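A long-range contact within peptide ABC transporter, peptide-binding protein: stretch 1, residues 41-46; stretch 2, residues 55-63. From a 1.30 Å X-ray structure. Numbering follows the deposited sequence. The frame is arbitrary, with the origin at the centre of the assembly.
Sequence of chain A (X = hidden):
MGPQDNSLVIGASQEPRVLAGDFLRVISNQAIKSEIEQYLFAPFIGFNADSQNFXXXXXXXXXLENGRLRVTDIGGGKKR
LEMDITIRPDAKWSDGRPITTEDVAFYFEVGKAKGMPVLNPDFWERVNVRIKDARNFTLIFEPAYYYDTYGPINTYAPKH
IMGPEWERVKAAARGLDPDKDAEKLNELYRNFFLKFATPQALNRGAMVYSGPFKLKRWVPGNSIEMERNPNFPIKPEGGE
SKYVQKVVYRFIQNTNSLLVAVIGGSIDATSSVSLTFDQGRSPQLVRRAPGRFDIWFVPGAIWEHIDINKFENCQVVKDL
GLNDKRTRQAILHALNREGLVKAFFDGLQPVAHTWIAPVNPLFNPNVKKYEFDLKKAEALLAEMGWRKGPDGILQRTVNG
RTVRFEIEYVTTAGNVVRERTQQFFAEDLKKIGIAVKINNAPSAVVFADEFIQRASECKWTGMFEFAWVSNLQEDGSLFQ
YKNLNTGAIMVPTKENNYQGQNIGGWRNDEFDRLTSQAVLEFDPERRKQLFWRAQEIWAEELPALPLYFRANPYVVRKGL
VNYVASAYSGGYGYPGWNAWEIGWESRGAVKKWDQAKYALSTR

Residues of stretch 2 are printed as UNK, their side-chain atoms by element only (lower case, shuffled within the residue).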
# COMPACT_ATOMS: atom_id res chain seq x y z
N PHE A 41 3.45 -4.95 -15.62
CA PHE A 41 4.14 -6.15 -15.15
C PHE A 41 3.12 -7.17 -14.66
O PHE A 41 2.30 -6.88 -13.79
CB PHE A 41 5.09 -5.78 -14.01
CG PHE A 41 6.21 -4.87 -14.44
CD1 PHE A 41 7.35 -5.39 -15.06
CD2 PHE A 41 6.11 -3.49 -14.29
CE1 PHE A 41 8.36 -4.55 -15.52
CE2 PHE A 41 7.12 -2.65 -14.76
CZ PHE A 41 8.25 -3.18 -15.37
N ALA A 42 3.18 -8.37 -15.22
CA ALA A 42 2.25 -9.43 -14.84
C ALA A 42 2.86 -10.42 -13.86
O ALA A 42 4.05 -10.73 -13.93
CB ALA A 42 1.76 -10.15 -16.09
N PRO A 43 2.05 -10.94 -12.94
CA PRO A 43 2.55 -11.90 -11.95
C PRO A 43 2.55 -13.32 -12.52
O PRO A 43 2.02 -13.57 -13.61
CB PRO A 43 1.54 -11.76 -10.82
CG PRO A 43 0.25 -11.55 -11.57
CD PRO A 43 0.65 -10.57 -12.66
N PHE A 44 3.17 -14.24 -11.80
CA PHE A 44 3.17 -15.64 -12.21
C PHE A 44 1.78 -16.16 -11.86
O PHE A 44 1.14 -16.85 -12.65
CB PHE A 44 4.23 -16.43 -11.45
CG PHE A 44 5.64 -16.12 -11.88
CD1 PHE A 44 6.59 -15.73 -10.95
CD2 PHE A 44 6.01 -16.21 -13.22
CE1 PHE A 44 7.90 -15.43 -11.34
CE2 PHE A 44 7.30 -15.92 -13.62
CZ PHE A 44 8.25 -15.53 -12.68
N ILE A 45 1.32 -15.80 -10.66
CA ILE A 45 0.01 -16.19 -10.15
C ILE A 45 -0.73 -14.91 -9.77
O ILE A 45 -0.20 -14.09 -9.02
CB ILE A 45 0.14 -17.07 -8.89
CG1 ILE A 45 0.94 -18.34 -9.21
CG2 ILE A 45 -1.25 -17.41 -8.35
CD1 ILE A 45 0.32 -19.22 -10.27
N GLY A 46 -1.93 -14.73 -10.30
CA GLY A 46 -2.71 -13.55 -9.97
C GLY A 46 -3.76 -13.87 -8.93
O GLY A 46 -3.87 -15.01 -8.49
N UNK A 55 -3.71 -18.70 -12.68
CA UNK A 55 -2.45 -18.55 -13.40
C UNK A 55 -2.40 -17.40 -14.39
O UNK A 55 -3.36 -17.15 -15.11
c UNK A 55 -3.70 -20.27 -14.41
c UNK A 55 -4.49 -19.84 -13.18
c UNK A 55 -2.29 -19.91 -14.07
N UNK A 56 -1.27 -16.70 -14.41
CA UNK A 56 -1.08 -15.62 -15.37
C UNK A 56 0.18 -16.00 -16.16
O UNK A 56 0.06 -16.69 -17.17
c UNK A 56 -2.22 -13.94 -13.89
c UNK A 56 -0.73 -13.15 -15.73
c UNK A 56 -0.95 -14.23 -14.68
N UNK A 57 1.37 -15.61 -15.71
CA UNK A 57 2.56 -16.00 -16.46
C UNK A 57 3.06 -17.41 -16.12
O UNK A 57 3.96 -17.92 -16.79
c UNK A 57 4.60 -12.72 -16.85
c UNK A 57 3.36 -13.60 -16.90
c UNK A 57 3.68 -14.97 -16.29
c UNK A 57 2.90 -13.77 -18.34
N UNK A 58 2.48 -18.02 -15.08
CA UNK A 58 2.83 -19.39 -14.70
C UNK A 58 1.79 -20.30 -15.36
O UNK A 58 0.69 -19.85 -15.70
c UNK A 58 2.79 -19.55 -13.19
N UNK A 59 2.12 -21.57 -15.52
CA UNK A 59 1.21 -22.52 -16.17
C UNK A 59 -0.00 -22.94 -15.34
O UNK A 59 -1.06 -23.22 -15.90
o UNK A 59 2.48 -24.42 -15.39
c UNK A 59 1.94 -23.81 -16.56
c UNK A 59 3.07 -23.50 -17.54
N UNK A 60 0.16 -22.99 -14.03
CA UNK A 60 -0.94 -23.39 -13.17
C UNK A 60 -0.68 -23.07 -11.71
O UNK A 60 0.47 -22.95 -11.28
c UNK A 60 -0.41 -27.27 -13.05
c UNK A 60 -0.07 -25.80 -12.93
o UNK A 60 -1.56 -27.59 -13.42
o UNK A 60 0.47 -28.11 -12.78
c UNK A 60 -1.22 -24.89 -13.33
N UNK A 61 -1.75 -22.93 -10.95
CA UNK A 61 -1.65 -22.64 -9.53
C UNK A 61 -1.18 -23.88 -8.78
O UNK A 61 -1.75 -24.96 -8.94
c UNK A 61 -3.49 -20.93 -9.67
c UNK A 61 -2.91 -21.96 -7.47
c UNK A 61 -3.02 -22.20 -8.96
N UNK A 62 -0.12 -23.75 -7.98
CA UNK A 62 0.38 -24.90 -7.22
C UNK A 62 -0.57 -25.29 -6.09
O UNK A 62 -1.09 -24.43 -5.39
c UNK A 62 1.73 -24.41 -6.70
c UNK A 62 1.50 -22.93 -6.53
c UNK A 62 0.74 -22.58 -7.79
N UNK A 63 -0.79 -26.59 -5.92
CA UNK A 63 -1.67 -27.08 -4.87
C UNK A 63 -1.13 -28.40 -4.35
O UNK A 63 -0.21 -28.97 -4.93
c UNK A 63 -3.10 -27.34 -5.37
o UNK A 63 -3.09 -28.45 -6.27
c UNK A 63 -3.65 -26.11 -6.09

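Position 55 has three side-chain carbons that close a ring onto the backbone nitrogen. Its CA lies 4.2 Å from Ile-45 CD1. The ring identifies Pro-55. It pairs with Ile-45 in an antiparallel bridge of the non-hydrogen-bonded kind, and the two side chains share a face of the sheet.

Position 56 carries three carbons, one bearing the other two. The branch point is CB, which packs 3.2 Å from Pro-43 O. This is Val-56, with chi1 in the t rotamer. Its CG1 is 3.9 Å from Ala-42 CB, and its CG2 is 4.1 Å from Pro-43 CG. CG2 also lies 3.7 Å from Gly-46 N. An ideal CB placed on Gly-46 would lie 3.1 Å from Val-56 CG2, so the bare glycine leaves room for that methyl.

Position 57 has four carbons, forked at the second. CB lies 4.0 Å from Phe-44 CD2. A fork one carbon beyond CB means Leu-57. Its CG meets Ala-42 CB at 3.9 Å, and its CD1 is 3.6 Å from Ala-42 O.

Position 58 has a single carbon, so it is Ala-58. Its CB sits 3.9 Å from Phe-44 CB and 3.8 Å from Ile-45 CD1.

Position 59 has one carbon carrying an oxygen and a carbon. It touches nothing on stretch 1. The atoms fit Thr-59.

Position 60 has three carbons in a chain, the last bearing two oxygens. This carboxylate is Glu-60. Its side chain points away, but its backbone O is 3.9 Å from Ile-45 CD1.

Position 61 again has one carbon carrying two carbons, as in valine. In Val-61, CG2 lies 4.2 Å from Ile-45 CD1.

Position 62 has three carbons closing a ring onto its nitrogen. It is Pro-62, and its CD is 4.2 Å from Ile-45 CD1.

Position 63 has one carbon carrying an oxygen and a carbon. It is Thr-63, out of reach of stretch 1.

The backbone holds the contact together through three hydrogen bonds. Leu-57 N donates to Pro-43 O at 3.0 Å. Phe-44 O accepts from both Val-56 N and Ala-58 N, each at 3.0 Å. One carbonyl thus gathers two amides as stretch 2 turns around it. Apolar side chains fill in around this core. Ala-42 packs against Val-56 and Leu-57, while the end of Ile-45 reaches Ala-58, Val-61 and Pro-62. Together the stretches bury 446 Å², with no side-chain hydrogen bond between them.

Stretch 2 55-63: PVLATEVPT
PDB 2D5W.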